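Local coordinates for protein putative enoyl-CoA hydratase (Streptomyces avermitilis, PDB 3GKB) that is of unproven function but belongs to the crotonase family and may hydrate the double bond of enoyl-CoA thioesters, at residues V53-F58 against V108-L113; F132-T137 against D196-Y201. All coordinates share one frame; numbering follows the deposited sequence.

Contact 1: V53-F58 against V108-L113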
ATOM      1  N   VAL B  53      -6.899  -7.354  30.952  1.00 19.50           N
ATOM      2  CA  VAL B  53      -7.372  -6.633  29.760  1.00 17.92           C
ATOM      3  C   VAL B  53      -6.472  -6.966  28.579  1.00 16.54           C
ATOM      4  O   VAL B  53      -5.257  -6.831  28.655  1.00 16.08           O
ATOM      5  CB  VAL B  53      -7.417  -5.130  29.995  1.00 16.81           C
ATOM      6  CG1 VAL B  53      -7.834  -4.386  28.686  1.00 16.44           C
ATOM      7  CG2 VAL B  53      -8.428  -4.807  31.119  1.00 17.59           C
ATOM      8  N   ARG B  54      -7.098  -7.435  27.505  1.00 15.70           N
ATOM      9  CA  ARG B  54      -6.385  -7.861  26.296  1.00 15.89           C
ATOM     10  C   ARG B  54      -6.656  -6.988  25.053  1.00 15.46           C
ATOM     11  O   ARG B  54      -5.873  -7.008  24.094  1.00 15.78           O
ATOM     12  CB  ARG B  54      -6.687  -9.337  26.035  1.00 16.19           C
ATOM     13  CG  ARG B  54      -6.183 -10.258  27.164  1.00 18.00           C
ATOM     14  CD  ARG B  54      -6.476 -11.696  26.906  1.00 19.92           C
ATOM     15  NE  ARG B  54      -7.914 -11.976  26.870  1.00 22.80           N
ATOM     16  CZ  ARG B  54      -8.692 -12.141  27.942  1.00 25.84           C
ATOM     17  NH1 ARG B  54      -8.191 -12.037  29.172  1.00 27.53           N
ATOM     18  NH2 ARG B  54      -9.994 -12.383  27.790  1.00 25.86           N
ATOM     19  N   VAL B  55      -7.764  -6.264  25.054  1.00 14.78           N
ATOM     20  CA  VAL B  55      -8.194  -5.438  23.917  1.00 14.45           C
ATOM     21  C   VAL B  55      -8.659  -4.130  24.485  1.00 14.29           C
ATOM     22  O   VAL B  55      -9.302  -4.111  25.557  1.00 13.02           O
ATOM     23  CB  VAL B  55      -9.347  -6.112  23.104  1.00 15.27           C
ATOM     24  CG1 VAL B  55      -9.839  -5.199  21.974  1.00 15.30           C
ATOM     25  CG2 VAL B  55      -8.878  -7.496  22.556  1.00 16.38           C
ATOM     26  N   ILE B  56      -8.366  -3.031  23.778  1.00 13.99           N
ATOM     27  CA  ILE B  56      -8.898  -1.698  24.140  1.00 14.97           C
ATOM     28  C   ILE B  56      -9.633  -1.130  22.918  1.00 15.28           C
ATOM     29  O   ILE B  56      -9.098  -1.160  21.801  1.00 16.14           O
ATOM     30  CB  ILE B  56      -7.763  -0.720  24.518  1.00 14.83           C
ATOM     31  CG1 ILE B  56      -7.023  -1.220  25.769  1.00 16.80           C
ATOM     32  CG2 ILE B  56      -8.323   0.706  24.693  1.00 16.95           C
ATOM     33  CD1 ILE B  56      -5.660  -0.542  26.022  1.00 14.18           C
ATOM     34  N   VAL B  57     -10.869  -0.674  23.113  1.00 14.71           N
ATOM     35  CA  VAL B  57     -11.646  -0.064  22.036  1.00 13.83           C
ATOM     36  C   VAL B  57     -11.902   1.404  22.387  1.00 14.23           C
ATOM     37  O   VAL B  57     -12.469   1.714  23.445  1.00 14.15           O
ATOM     38  CB  VAL B  57     -13.007  -0.724  21.803  1.00 13.98           C
ATOM     39  CG1 VAL B  57     -13.722  -0.030  20.594  1.00 13.09           C
ATOM     40  CG2 VAL B  57     -12.883  -2.232  21.537  1.00 14.88           C
ATOM     41  N   PHE B  58     -11.484   2.291  21.498  1.00 13.89           N
ATOM     42  CA  PHE B  58     -11.714   3.718  21.646  1.00 13.89           C
ATOM     43  C   PHE B  58     -12.925   4.124  20.842  1.00 13.81           C
ATOM     44  O   PHE B  58     -13.031   3.786  19.658  1.00 14.84           O
ATOM     45  CB  PHE B  58     -10.522   4.509  21.110  1.00 13.83           C
ATOM     46  CG  PHE B  58      -9.221   4.225  21.788  1.00 14.61           C
ATOM     47  CD1 PHE B  58      -8.847   4.905  22.925  1.00 18.58           C
ATOM     48  CD2 PHE B  58      -8.339   3.311  21.264  1.00 17.82           C
ATOM     49  CE1 PHE B  58      -7.606   4.670  23.525  1.00 17.70           C
ATOM     50  CE2 PHE B  58      -7.126   3.070  21.878  1.00 19.62           C
ATOM     51  CZ  PHE B  58      -6.776   3.760  23.020  1.00 18.74           C
ATOM     52  N   VAL B 108      -4.323  -5.185  22.154  1.00 15.21           N
ATOM     53  CA  VAL B 108      -4.739  -4.824  20.792  1.00 15.56           C
ATOM     54  C   VAL B 108      -5.574  -3.559  20.911  1.00 15.48           C
ATOM     55  O   VAL B 108      -6.488  -3.496  21.754  1.00 16.27           O
ATOM     56  CB  VAL B 108      -5.598  -5.928  20.171  1.00 15.27           C
ATOM     57  CG1 VAL B 108      -6.156  -5.465  18.791  1.00 15.74           C
ATOM     58  CG2 VAL B 108      -4.797  -7.231  20.068  1.00 16.53           C
ATOM     59  N   THR B 109      -5.259  -2.532  20.117  1.00 15.65           N
ATOM     60  CA  THR B 109      -5.993  -1.268  20.174  1.00 15.09           C
ATOM     61  C   THR B 109      -6.883  -1.129  18.901  1.00 15.38           C
ATOM     62  O   THR B 109      -6.433  -1.343  17.745  1.00 13.72           O
ATOM     63  CB  THR B 109      -5.042  -0.081  20.277  1.00 15.46           C
ATOM     64  OG1 THR B 109      -4.070  -0.142  19.210  1.00 15.32           O
ATOM     65  CG2 THR B 109      -4.306  -0.071  21.649  1.00 16.82           C
ATOM     66  N   ILE B 110      -8.161  -0.820  19.126  1.00 14.95           N
ATOM     67  CA  ILE B 110      -9.144  -0.731  18.056  1.00 14.20           C
ATOM     68  C   ILE B 110      -9.837   0.625  18.152  1.00 15.10           C
ATOM     69  O   ILE B 110     -10.294   0.993  19.225  1.00 15.49           O
ATOM     70  CB  ILE B 110     -10.219  -1.855  18.185  1.00 15.49           C
ATOM     71  CG1 ILE B 110      -9.578  -3.238  18.084  1.00 14.78           C
ATOM     72  CG2 ILE B 110     -11.304  -1.702  17.088  1.00 14.57           C
ATOM     73  CD1 ILE B 110     -10.548  -4.410  18.455  1.00 16.39           C
ATOM     74  N   VAL B 111      -9.909   1.366  17.051  1.00 14.78           N
ATOM     75  CA  VAL B 111     -10.684   2.629  17.027  1.00 14.72           C
ATOM     76  C   VAL B 111     -11.984   2.389  16.264  1.00 14.67           C
ATOM     77  O   VAL B 111     -11.980   1.809  15.172  1.00 14.48           O
ATOM     78  CB  VAL B 111      -9.898   3.794  16.363  1.00 14.66           C
ATOM     79  CG1 VAL B 111     -10.837   4.985  16.023  1.00 14.63           C
ATOM     80  CG2 VAL B 111      -8.707   4.264  17.268  1.00 15.84           C
ATOM     81  N   LYS B 112     -13.088   2.790  16.877  1.00 14.63           N
ATOM     82  CA  LYS B 112     -14.397   2.832  16.242  1.00 15.51           C
ATOM     83  C   LYS B 112     -14.715   4.287  15.890  1.00 15.49           C
ATOM     84  O   LYS B 112     -15.024   5.093  16.795  1.00 15.84           O
ATOM     85  CB  LYS B 112     -15.457   2.290  17.187  1.00 16.06           C
ATOM     86  CG  LYS B 112     -16.858   2.353  16.606  1.00 17.78           C
ATOM     87  CD  LYS B 112     -17.852   1.552  17.453  1.00 17.22           C
ATOM     88  CE  LYS B 112     -18.132   2.203  18.773  1.00 17.98           C
ATOM     89  NZ  LYS B 112     -19.222   1.501  19.550  1.00 17.86           N
ATOM     90  N   LEU B 113     -14.660   4.604  14.598  1.00 15.23           N
ATOM     91  CA  LEU B 113     -14.788   5.971  14.102  1.00 15.37           C
ATOM     92  C   LEU B 113     -16.134   6.168  13.419  1.00 16.48           C
ATOM     93  O   LEU B 113     -16.354   5.695  12.302  1.00 15.18           O
ATOM     94  CB  LEU B 113     -13.649   6.304  13.126  1.00 15.52           C
ATOM     95  CG  LEU B 113     -13.669   7.727  12.532  1.00 14.77           C
ATOM     96  CD1 LEU B 113     -13.405   8.759  13.667  1.00 15.30           C
ATOM     97  CD2 LEU B 113     -12.681   7.899  11.400  1.00 15.52           C
TER

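Contact 2: F132-T137 against D196-Y201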
ATOM      1  N   PHE B 132     -11.884   1.059  12.294  1.00 13.88           N
ATOM      2  CA  PHE B 132     -13.096   0.741  11.522  1.00 14.66           C
ATOM      3  C   PHE B 132     -13.976   1.989  11.567  1.00 15.44           C
ATOM      4  O   PHE B 132     -14.219   2.538  12.661  1.00 14.91           O
ATOM      5  CB  PHE B 132     -13.831  -0.463  12.145  1.00 14.37           C
ATOM      6  CG  PHE B 132     -12.986  -1.717  12.183  1.00 15.41           C
ATOM      7  CD1 PHE B 132     -12.705  -2.393  11.004  1.00 16.38           C
ATOM      8  CD2 PHE B 132     -12.391  -2.171  13.364  1.00 17.57           C
ATOM      9  CE1 PHE B 132     -11.893  -3.550  11.012  1.00 15.11           C
ATOM     10  CE2 PHE B 132     -11.595  -3.324  13.372  1.00 18.54           C
ATOM     11  CZ  PHE B 132     -11.340  -3.991  12.176  1.00 17.15           C
ATOM     12  N   ALA B 133     -14.475   2.417  10.402  1.00 15.71           N
ATOM     13  CA  ALA B 133     -15.199   3.690  10.286  1.00 15.78           C
ATOM     14  C   ALA B 133     -16.570   3.553   9.612  1.00 16.20           C
ATOM     15  O   ALA B 133     -16.765   2.714   8.731  1.00 17.53           O
ATOM     16  CB  ALA B 133     -14.360   4.745   9.527  1.00 15.67           C
ATOM     17  N   ALA B 134     -17.499   4.402  10.031  1.00 16.35           N
ATOM     18  CA  ALA B 134     -18.856   4.448   9.468  1.00 15.85           C
ATOM     19  C   ALA B 134     -18.826   5.098   8.056  1.00 17.44           C
ATOM     20  O   ALA B 134     -18.452   6.281   7.895  1.00 16.81           O
ATOM     21  CB  ALA B 134     -19.764   5.260  10.392  1.00 16.48           C
ATOM     22  N   ALA B 135     -19.262   4.333   7.062  1.00 17.55           N
ATOM     23  CA  ALA B 135     -19.200   4.768   5.658  1.00 18.70           C
ATOM     24  C   ALA B 135     -19.920   6.097   5.451  1.00 19.98           C
ATOM     25  O   ALA B 135     -19.412   6.990   4.760  1.00 22.00           O
ATOM     26  CB  ALA B 135     -19.778   3.658   4.740  1.00 18.69           C
ATOM     27  N   GLU B 136     -21.063   6.266   6.095  1.00 21.33           N
ATOM     28  CA  GLU B 136     -21.934   7.423   5.838  1.00 22.38           C
ATOM     29  C   GLU B 136     -21.539   8.691   6.554  1.00 22.36           C
ATOM     30  O   GLU B 136     -21.859   9.772   6.085  1.00 23.10           O
ATOM     31  CB  GLU B 136     -23.395   7.116   6.242  1.00 23.35           C
ATOM     32  CG  GLU B 136     -24.086   6.039   5.403  1.00 23.96           C
ATOM     33  CD  GLU B 136     -23.954   4.641   6.001  1.00 26.91           C
ATOM     34  OE1 GLU B 136     -22.942   4.377   6.677  1.00 23.26           O
ATOM     35  OE2 GLU B 136     -24.857   3.797   5.783  1.00 26.56           O
ATOM     36  N   THR B 137     -20.894   8.563   7.716  1.00 21.00           N
ATOM     37  CA  THR B 137     -20.737   9.667   8.642  1.00 20.77           C
ATOM     38  C   THR B 137     -19.283  10.018   8.984  1.00 20.04           C
ATOM     39  O   THR B 137     -19.000  11.146   9.339  1.00 20.80           O
ATOM     40  CB  THR B 137     -21.514   9.377   9.951  1.00 21.11           C
ATOM     41  OG1 THR B 137     -21.098   8.126  10.483  1.00 20.45           O
ATOM     42  CG2 THR B 137     -23.029   9.281   9.673  1.00 21.65           C
ATOM     43  N   ASP B 196     -24.945   1.790  10.554  1.00 20.09           N
ATOM     44  CA  ASP B 196     -25.869   1.021  11.398  1.00 20.45           C
ATOM     45  C   ASP B 196     -25.350  -0.365  11.795  1.00 20.84           C
ATOM     46  O   ASP B 196     -25.974  -1.022  12.653  1.00 19.73           O
ATOM     47  CB  ASP B 196     -27.221   0.867  10.712  1.00 22.00           C
ATOM     48  CG  ASP B 196     -27.996   2.159  10.643  1.00 25.04           C
ATOM     49  OD1 ASP B 196     -27.810   3.049  11.497  1.00 30.32           O
ATOM     50  OD2 ASP B 196     -28.813   2.289   9.707  1.00 31.75           O
ATOM     51  N   GLU B 197     -24.245  -0.810  11.181  1.00 20.34           N
ATOM     52  CA  GLU B 197     -23.602  -2.097  11.506  1.00 20.68           C
ATOM     53  C   GLU B 197     -22.288  -1.956  12.288  1.00 19.51           C
ATOM     54  O   GLU B 197     -21.757  -2.937  12.797  1.00 19.23           O
ATOM     55  CB  GLU B 197     -23.311  -2.880  10.231  1.00 21.41           C
ATOM     56  CG  GLU B 197     -24.577  -3.341   9.497  1.00 25.70           C
ATOM     57  CD  GLU B 197     -24.314  -3.843   8.079  1.00 28.90           C
ATOM     58  OE1 GLU B 197     -23.174  -4.175   7.744  1.00 33.82           O
ATOM     59  OE2 GLU B 197     -25.273  -3.878   7.279  1.00 33.67           O
ATOM     60  N   LEU B 198     -21.767  -0.744  12.375  1.00 19.02           N
ATOM     61  CA  LEU B 198     -20.429  -0.540  12.898  1.00 18.48           C
ATOM     62  C   LEU B 198     -20.255  -0.952  14.362  1.00 18.89           C
ATOM     63  O   LEU B 198     -19.240  -1.551  14.722  1.00 18.13           O
ATOM     64  CB  LEU B 198     -20.033   0.926  12.716  1.00 17.17           C
ATOM     65  CG  LEU B 198     -18.645   1.288  13.236  1.00 16.04           C
ATOM     66  CD1 LEU B 198     -17.591   0.523  12.478  1.00 13.54           C
ATOM     67  CD2 LEU B 198     -18.449   2.825  13.221  1.00 14.51           C
ATOM     68  N   ASP B 199     -21.239  -0.627  15.196  1.00 18.33           N
ATOM     69  CA  ASP B 199     -21.154  -0.894  16.636  1.00 18.42           C
ATOM     70  C   ASP B 199     -21.090  -2.405  16.907  1.00 18.20           C
ATOM     71  O   ASP B 199     -20.244  -2.875  17.695  1.00 17.55           O
ATOM     72  CB  ASP B 199     -22.342  -0.287  17.374  1.00 18.93           C
ATOM     73  CG  ASP B 199     -22.346   1.224  17.350  1.00 22.19           C
ATOM     74  OD1 ASP B 199     -21.258   1.824  17.602  1.00 24.57           O
ATOM     75  OD2 ASP B 199     -23.452   1.792  17.082  1.00 24.07           O
ATOM     76  N   GLU B 200     -21.978  -3.160  16.278  1.00 18.34           N
ATOM     77  CA  GLU B 200     -21.964  -4.615  16.429  1.00 19.61           C
ATOM     78  C   GLU B 200     -20.700  -5.262  15.803  1.00 17.94           C
ATOM     79  O   GLU B 200     -20.137  -6.200  16.362  1.00 17.78           O
ATOM     80  CB  GLU B 200     -23.275  -5.256  15.890  1.00 20.31           C
ATOM     81  CG  GLU B 200     -24.500  -4.958  16.776  1.00 26.32           C
ATOM     82  CD  GLU B 200     -25.667  -5.934  16.521  1.00 33.04           C
ATOM     83  OE1 GLU B 200     -25.749  -6.464  15.393  1.00 36.25           O
ATOM     84  OE2 GLU B 200     -26.460  -6.188  17.461  1.00 39.08           O
ATOM     85  N   TYR B 201     -20.237  -4.742  14.675  1.00 16.44           N
ATOM     86  CA  TYR B 201     -19.037  -5.255  14.023  1.00 16.10           C
ATOM     87  C   TYR B 201     -17.777  -5.120  14.911  1.00 15.79           C
ATOM     88  O   TYR B 201     -17.024  -6.084  15.105  1.00 16.64           O
ATOM     89  CB  TYR B 201     -18.804  -4.482  12.726  1.00 16.42           C
ATOM     90  CG  TYR B 201     -17.731  -5.067  11.876  1.00 17.66           C
ATOM     91  CD1 TYR B 201     -18.051  -5.879  10.782  1.00 22.27           C
ATOM     92  CD2 TYR B 201     -16.388  -4.825  12.143  1.00 20.34           C
ATOM     93  CE1 TYR B 201     -17.057  -6.420   9.986  1.00 22.27           C
ATOM     94  CE2 TYR B 201     -15.400  -5.377  11.360  1.00 19.49           C
ATOM     95  CZ  TYR B 201     -15.742  -6.165  10.281  1.00 22.47           C
ATOM     96  OH  TYR B 201     -14.761  -6.721   9.486  1.00 24.98           O
TER
HETATM   97  O   HOH W   1     -25.755   2.223   7.764  1.00 27.78           O

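Contact 1: V53-F58 against V108-L113
In the parallel part of the crotonase-fold beta sheet, V55-F58 and V108-V111 run side by side as neighbouring strands, paired V55 with V108 through F58 with V111. Between them I56 and F58 each use both N-H and C=O toward the second strand: I56 N gives to V108 O (2.8 Å), I56 O takes I110 N, F58 N gives to I110 O and F58 O takes K112 N. Just before the strand, R54 O accepts V108 N at 3.1 Å.

V55, V57, V108 and I110 share one face of the sheet, against which helix 195-210 packs; beta-branched residues suit extended backbone and fill this layer. There V55 CG1, anti to its own N (chi1 177°), meets I110 CD1 at 3.7 Å.

The other face carries I56, F58, T109 and V111. The F58 ring turns its edge to T109 CB, with CE2 4.1 Å away, while V111 CG2 comes in obliquely at CD2, and I56 CG2 lies over one ring face. The hydroxyl of T109, OG1, is satisfied by D129 N, so threonine can be buried here beside an aromatic ring.

Contact 2: F132-T137 against D196-Y201
L198 and F132 meet through different first torsions. In L198 CG stands anti to the backbone N (chi1 180°), which carries the fork of the side chain out from the helix; in F132 CG lies beside the backbone N, anti to the carbonyl carbon. Y201, one helical turn after L198, brings its ring to that of F132.

L198 divides its methyls between two strand residues. CD1 touches F132 CB at 3.9 Å, while CD2 lies 3.7 Å from A134 N and also meets A134 CB. A branched leucine suits this place because one side chain can serve both neighbours, and the small A134 lets it come close to the backbone.

This is helix-on-sheet packing in the crotonase fold: the start of helix 195-210 lies against the end of strand 130-134, the two segments running roughly antiparallel at 154° with their axes 8.0 Å apart. Strand 191-193, next to 130-134 in the sheet, leads into that helix, and its R191 and L193 also touch Y201.

At the aromatic end, Y201 CE2 sits over one face of the F132 ring, displaced toward the rim and 4.0 Å from F132 CE1. The ring planes are inclined at 58°, an oblique aromatic contact. E170 of a second subunit also packs against F132.

Beyond the apolar patch, the loop after the strand reaches D196 through water. E136 OE2 accepts a hydrogen bond from this water (2.7 Å), which in turn accepts from D196 N. The other carboxylate oxygen, OE1, is bonded to A195 N, so glutamate engages the backbone N-H groups of A195 and D196, the first directly and the second through the water.

Overall arrangement
From the N terminus, contact 1 opens at V53-F58 and closes when V108-L113 returns beside it, enclosing 49 residues that include helices 78-87 and 96-103. Contact 2 follows in series, neither nested nor crossed: it opens at F132-T137 and closes a 58-residue excursion at D196-Y201. The two meet because strands 108-113 and 130-134 are neighbours in the same sheet. L113 O lies 2.9 Å from A134 N, a probable hydrogen bond, and L198 CD2 packs on the same oxygen. K112 NZ also forms a salt bridge with D199 OD1 at 2.8 Å, tying strand 108-113 to helix 195-210, which thus spans both contacts.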